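Local atomic coordinates of xyloglucan-specific endo-beta-1,4-glucanase GH12 (Aspergillus niveus, PDB entry 4NPR), a protein that probably cuts internal beta-1,4-glucosidic bonds of xyloglucan with retention of configuration, as a family 12 glycoside hydrolase. Residues N88-F93 / D218-T223; A122-L127 / N136-V141. All coordinates share one frame; numbering follows the deposited sequence.

Interaction 1: N88-F93 / D218-T223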
loop_
_atom_site.group_PDB
_atom_site.type_symbol
_atom_site.label_atom_id
_atom_site.label_comp_id
_atom_site.label_asym_id
_atom_site.label_seq_id
_atom_site.Cartn_x
_atom_site.Cartn_y
_atom_site.Cartn_z
ATOM N N ASN A 88 -4.357 -1.022 6.315
ATOM C CA ASN A 88 -4.686 -1.101 4.920
ATOM C C ASN A 88 -5.986 -1.815 4.748
ATOM O O ASN A 88 -6.415 -2.606 5.597
ATOM C CB ASN A 88 -3.627 -1.906 4.170
ATOM C CG ASN A 88 -3.598 -3.357 4.593
ATOM O OD1 ASN A 88 -4.130 -4.240 3.917
ATOM N ND2 ASN A 88 -2.985 -3.616 5.731
ATOM N N ALA A 89 -6.621 -1.547 3.621
ATOM C CA ALA A 89 -7.709 -2.384 3.124
ATOM C C ALA A 89 -7.150 -3.393 2.075
ATOM O O ALA A 89 -6.583 -2.980 1.084
ATOM C CB ALA A 89 -8.775 -1.513 2.484
ATOM N N ALA A 90 -7.399 -4.688 2.286
ATOM C CA ALA A 90 -6.976 -5.772 1.398
ATOM C C ALA A 90 -8.169 -6.406 0.690
ATOM O O ALA A 90 -9.173 -6.799 1.298
ATOM C CB ALA A 90 -6.231 -6.838 2.198
ATOM N N LEU A 91 -8.051 -6.511 -0.613
ATOM C CA LEU A 91 -9.097 -7.077 -1.418
ATOM C C LEU A 91 -8.996 -8.580 -1.301
ATOM O O LEU A 91 -7.902 -9.108 -1.364
ATOM C CB LEU A 91 -8.892 -6.682 -2.867
ATOM C CG LEU A 91 -9.952 -7.194 -3.826
ATOM C CD1 LEU A 91 -11.254 -6.451 -3.548
ATOM C CD2 LEU A 91 -9.485 -7.037 -5.279
ATOM N N GLN A 92 -10.143 -9.248 -1.172
ATOM C CA GLN A 92 -10.242 -10.703 -1.079
ATOM C C GLN A 92 -10.675 -11.224 -2.434
ATOM O O GLN A 92 -11.740 -10.922 -2.929
ATOM C CB GLN A 92 -11.246 -11.089 -0.002
ATOM C CG GLN A 92 -10.974 -10.432 1.348
ATOM C CD GLN A 92 -9.568 -10.775 1.901
ATOM O OE1 GLN A 92 -8.680 -9.920 1.996
ATOM N NE2 GLN A 92 -9.371 -12.022 2.250
ATOM N N PHE A 93 -9.806 -11.957 -3.085
ATOM C CA PHE A 93 -10.124 -12.435 -4.420
ATOM C C PHE A 93 -9.348 -13.699 -4.687
ATOM O O PHE A 93 -8.430 -14.072 -3.969
ATOM C CB PHE A 93 -9.789 -11.382 -5.492
ATOM C CG PHE A 93 -8.307 -11.069 -5.581
ATOM C CD1 PHE A 93 -7.678 -10.337 -4.583
ATOM C CD2 PHE A 93 -7.543 -11.540 -6.654
ATOM C CE1 PHE A 93 -6.336 -10.069 -4.645
ATOM C CE2 PHE A 93 -6.196 -11.280 -6.721
ATOM C CZ PHE A 93 -5.587 -10.544 -5.711
ATOM N N ASP A 218 -2.243 -10.707 -3.615
ATOM C CA ASP A 218 -2.695 -9.757 -2.587
ATOM C C ASP A 218 -2.698 -8.348 -3.232
ATOM O O ASP A 218 -1.750 -8.000 -3.916
ATOM C CB ASP A 218 -1.772 -9.799 -1.332
ATOM C CG ASP A 218 -2.230 -10.849 -0.244
ATOM O OD1 ASP A 218 -3.226 -10.591 0.504
ATOM O OD2 ASP A 218 -1.556 -11.916 -0.108
ATOM N N VAL A 219 -3.783 -7.580 -3.042
ATOM C CA VAL A 219 -3.843 -6.166 -3.405
ATOM C C VAL A 219 -4.371 -5.330 -2.230
ATOM O O VAL A 219 -5.560 -5.335 -1.915
ATOM C CB VAL A 219 -4.735 -5.933 -4.623
ATOM C CG1 VAL A 219 -4.746 -4.459 -5.020
ATOM C CG2 VAL A 219 -4.257 -6.782 -5.762
ATOM N N GLN A 220 -3.461 -4.580 -1.624
ATOM C CA GLN A 220 -3.699 -3.900 -0.363
ATOM C C GLN A 220 -3.406 -2.406 -0.514
ATOM O O GLN A 220 -2.442 -2.051 -1.162
ATOM C CB GLN A 220 -2.753 -4.457 0.665
ATOM C CG GLN A 220 -2.833 -5.959 0.797
ATOM C CD GLN A 220 -1.972 -6.431 1.945
ATOM O OE1 GLN A 220 -0.755 -6.545 1.829
ATOM N NE2 GLN A 220 -2.600 -6.655 3.084
ATOM N N ALA A 221 -4.230 -1.543 0.062
ATOM C CA ALA A 221 -3.973 -0.093 0.013
ATOM C C ALA A 221 -4.132 0.544 1.429
ATOM O O ALA A 221 -5.149 0.325 2.100
ATOM C CB ALA A 221 -4.872 0.589 -1.010
ATOM N N GLY A 222 -3.090 1.270 1.871
ATOM C CA GLY A 222 -3.074 1.910 3.167
ATOM C C GLY A 222 -1.937 2.910 3.351
ATOM O O GLY A 222 -1.457 3.532 2.389
ATOM N N THR A 223 -1.495 3.061 4.597
ATOM C CA THR A 223 -0.417 3.974 4.890
ATOM C C THR A 223 0.624 3.312 5.803
ATOM O O THR A 223 0.253 2.528 6.678
ATOM C CB THR A 223 -0.954 5.271 5.546
ATOM O OG1 THR A 223 0.138 6.142 5.909
ATOM C CG2 THR A 223 -1.747 4.943 6.741
HETATM O O HOH W 1 -7.009 -3.162 -1.744
HETATM O O HOH W 2 -5.071 -8.527 -0.855
#
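Q220 of strand 215-226 meets N88 and A90 of the neighbouring antiparallel strand 87-97, in one sheet of the jelly roll. Its CB starts 3.5 Å from N88 OD1. Its CG packs 3.8 Å from A90 CB. CD also lies near N88 OD1. The chain is extended beyond CG (chi2 -174°), which carries NE2 past A90 CB at 3.7 Å to 3.0 Å from N88 OD1. OE1 turns to F126 of strand 117-128. The two amide planes stand 81° apart. N88 ND2 turns to the carbonyl of F86.

A89 and A221 form the hydrogen-bonded pair beside this contact. A89 N donates to A221 O (2.8 Å), and A221 N returns the bond to A89 O. At N88 the strands close to 3.8 Å between its CA and that of G222, which has no side chain to hold them apart.

Past L91 the F93 ring meets V219, with F93 CZ 4.0 Å from V219 CG2. L91 N still donates to V219 O, but V219 N donates to a water 2.7 Å away. That water donates to L91 O and D218 OD1, so it replaces the missing V219 N to L91 O bond. A second water adds a donor to A89 O and V219 O, carbonyls already bonded directly.

Interaction 2: A122-L127 / N136-V141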
loop_
_atom_site.group_PDB
_atom_site.type_symbol
_atom_site.label_atom_id
_atom_site.label_comp_id
_atom_site.label_asym_id
_atom_site.label_seq_id
_atom_site.Cartn_x
_atom_site.Cartn_y
_atom_site.Cartn_z
ATOM N N ALA A 122 0.244 4.137 0.029
ATOM C CA ALA A 122 0.748 3.165 -0.896
ATOM C C ALA A 122 -0.245 2.036 -1.095
ATOM O O ALA A 122 -0.941 1.628 -0.139
ATOM C CB ALA A 122 2.057 2.607 -0.364
ATOM N N TYR A 123 -0.337 1.606 -2.362
ATOM C CA TYR A 123 -0.725 0.268 -2.722
ATOM C C TYR A 123 0.469 -0.632 -2.463
ATOM O O TYR A 123 1.619 -0.227 -2.676
ATOM C CB TYR A 123 -1.086 0.094 -4.198
ATOM C CG TYR A 123 -2.248 0.884 -4.683
ATOM C CD1 TYR A 123 -2.093 2.219 -5.082
ATOM C CD2 TYR A 123 -3.491 0.322 -4.768
ATOM C CE1 TYR A 123 -3.171 2.964 -5.536
ATOM C CE2 TYR A 123 -4.575 1.039 -5.244
ATOM C CZ TYR A 123 -4.425 2.369 -5.610
ATOM O OH TYR A 123 -5.521 3.089 -6.100
ATOM N N ASP A 124 0.146 -1.854 -2.016
ATOM C CA ASP A 124 1.053 -2.961 -1.859
ATOM C C ASP A 124 0.465 -4.221 -2.517
ATOM O O ASP A 124 -0.510 -4.777 -2.038
ATOM C CB ASP A 124 1.252 -3.192 -0.379
ATOM C CG ASP A 124 2.644 -3.634 -0.049
ATOM O OD1 ASP A 124 3.484 -3.705 -0.973
ATOM O OD2 ASP A 124 2.907 -3.893 1.141
ATOM N N MET A 125 1.047 -4.648 -3.631
ATOM C CA MET A 125 0.586 -5.797 -4.380
ATOM C C MET A 125 1.676 -6.862 -4.467
ATOM O O MET A 125 2.832 -6.569 -4.757
ATOM C CB MET A 125 0.210 -5.376 -5.775
ATOM C CG MET A 125 -0.865 -4.318 -5.814
ATOM S SD MET A 125 -1.135 -3.854 -7.530
ATOM C CE MET A 125 0.135 -2.607 -7.703
ATOM N N PHE A 126 1.283 -8.106 -4.260
ATOM C CA PHE A 126 2.202 -9.183 -4.043
ATOM C C PHE A 126 2.032 -10.261 -5.102
ATOM O O PHE A 126 0.895 -10.589 -5.473
ATOM C CB PHE A 126 1.913 -9.752 -2.677
ATOM C CG PHE A 126 2.357 -8.871 -1.559
ATOM C CD1 PHE A 126 3.691 -8.848 -1.181
ATOM C CD2 PHE A 126 1.455 -8.030 -0.919
ATOM C CE1 PHE A 126 4.117 -8.027 -0.158
ATOM C CE2 PHE A 126 1.858 -7.222 0.118
ATOM C CZ PHE A 126 3.204 -7.210 0.503
ATOM N N LEU A 127 3.163 -10.781 -5.604
ATOM C CA LEU A 127 3.161 -11.884 -6.543
ATOM C C LEU A 127 3.694 -13.165 -5.945
ATOM O O LEU A 127 4.454 -13.139 -4.955
ATOM C CB LEU A 127 4.016 -11.552 -7.721
ATOM C CG LEU A 127 3.544 -10.296 -8.396
ATOM C CD1 LEU A 127 4.452 -9.990 -9.570
ATOM C CD2 LEU A 127 2.123 -10.506 -8.842
ATOM N N ASN A 136 7.195 -13.791 -3.625
ATOM C CA ASN A 136 8.533 -13.564 -4.170
ATOM C C ASN A 136 8.734 -12.131 -4.700
ATOM O O ASN A 136 9.851 -11.638 -4.737
ATOM C CB ASN A 136 8.870 -14.634 -5.239
ATOM C CG ASN A 136 8.098 -14.457 -6.544
ATOM O OD1 ASN A 136 8.640 -14.657 -7.640
ATOM N ND2 ASN A 136 6.833 -14.105 -6.439
ATOM N N TYR A 137 7.634 -11.474 -5.101
ATOM C CA TYR A 137 7.666 -10.089 -5.498
ATOM C C TYR A 137 6.734 -9.200 -4.729
ATOM O O TYR A 137 5.667 -9.586 -4.267
ATOM C CB TYR A 137 7.334 -9.944 -6.970
ATOM C CG TYR A 137 8.440 -10.369 -7.855
ATOM C CD1 TYR A 137 9.507 -9.524 -8.103
ATOM C CD2 TYR A 137 8.435 -11.622 -8.436
ATOM C CE1 TYR A 137 10.547 -9.915 -8.932
ATOM C CE2 TYR A 137 9.459 -12.030 -9.288
ATOM C CZ TYR A 137 10.518 -11.169 -9.532
ATOM O OH TYR A 137 11.557 -11.582 -10.352
ATOM N N GLU A 138 7.145 -7.962 -4.622
ATOM C CA GLU A 138 6.279 -6.976 -4.078
ATOM C C GLU A 138 6.361 -5.746 -4.941
ATOM O O GLU A 138 7.460 -5.308 -5.291
ATOM C CB GLU A 138 6.663 -6.647 -2.624
ATOM C CG GLU A 138 5.742 -5.600 -1.983
ATOM C CD GLU A 138 6.176 -5.200 -0.578
ATOM O OE1 GLU A 138 7.229 -5.663 -0.066
ATOM O OE2 GLU A 138 5.463 -4.388 0.030
ATOM N N ILE A 139 5.191 -5.198 -5.256
ATOM C CA ILE A 139 5.085 -3.956 -5.996
ATOM C C ILE A 139 4.315 -2.904 -5.194
ATOM O O ILE A 139 3.174 -3.107 -4.768
ATOM C CB ILE A 139 4.392 -4.195 -7.318
ATOM C CG1 ILE A 139 5.283 -5.037 -8.217
ATOM C CG2 ILE A 139 4.109 -2.878 -8.021
ATOM C CD1 ILE A 139 5.116 -6.513 -8.022
ATOM N N MET A 140 4.949 -1.774 -4.972
ATOM C CA MET A 140 4.315 -0.717 -4.234
ATOM C C MET A 140 4.106 0.462 -5.163
ATOM O O MET A 140 4.914 0.741 -6.045
ATOM C CB MET A 140 5.155 -0.267 -3.044
ATOM C CG MET A 140 5.728 -1.369 -2.181
ATOM S SD MET A 140 6.097 -0.768 -0.495
ATOM C CE MET A 140 4.505 -0.476 0.284
ATOM N N VAL A 141 3.023 1.179 -4.917
ATOM C CA VAL A 141 2.751 2.385 -5.642
ATOM C C VAL A 141 2.428 3.432 -4.624
ATOM O O VAL A 141 1.387 3.380 -3.973
ATOM C CB VAL A 141 1.606 2.206 -6.649
ATOM C CG1 VAL A 141 1.377 3.513 -7.366
ATOM C CG2 VAL A 141 1.955 1.088 -7.640
#
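M125 and I139 form the straightest backbone pair of this contact. M125 N donates to I139 O, and I139 N returns a 2.8 Å bond to M125 O. Y123 and V141 also exchange two bonds. L127 N donates to Y137 O from above the carbonyl plane, 40° out of it. Next to it N136 N reaches L127 O at 3.1 Å, and N136 ND2 adds a weak bond to the same oxygen.

Two residues, N136 and Y137, sit opposite the single residue L127, which makes a classic beta bulge. It lies in the hairpin of strands 117-128 and 137-146, part of the family 12 beta-jelly roll.

Apolar contacts fill the face of Y123, M125, L127, Y137, I139 and V141. M125 is bent at chi3, and its CE sits 4.0 Å from I139 CG2 and 4.1 Å from V141 CG2. L127 CD1 meets I139 CD1 at 3.9 Å, while L127 CB lies against Y137 CB. F200, F201 and L204 of helix 198-207 pack on this side.

The other face carries D124, F126, E138 and M140. E138 has CG anti to its backbone N (chi1 -179°) and runs alongside F126, with CG 3.4 Å from F126 CE1. Its carboxylate is turned 25° from the ring. The E138 and D124 carboxylates approach here, at a modelled separation too short to trust. M140 CE lies 3.6 Å from D124 OD1.

How the interactions relate
Interactions 1 and 2 join four neighbouring strands of one sheet, in the order 87-97, 215-226, 117-128, 137-146. Their centres are about 10 Å apart. Strands 215-226 and 117-128 make the link: D124 N lies 2.7 Å from Q220 O and G222 N 3.0 Å from A122 O, both probable hydrogen bonds. Along the chain, interaction 2 is nested inside the loop closed by interaction 1. N88, Q220, D124 and E138 gather on one side with F126, M140 and A90. Here Q220 OE1 packs 3.2 Å from F126 CE2. This mixed side probably lines the substrate cleft on the concave face of the sheet, as in other family 12 enzymes. V219, A221, Y123 and M125 gather on the other, apolar side.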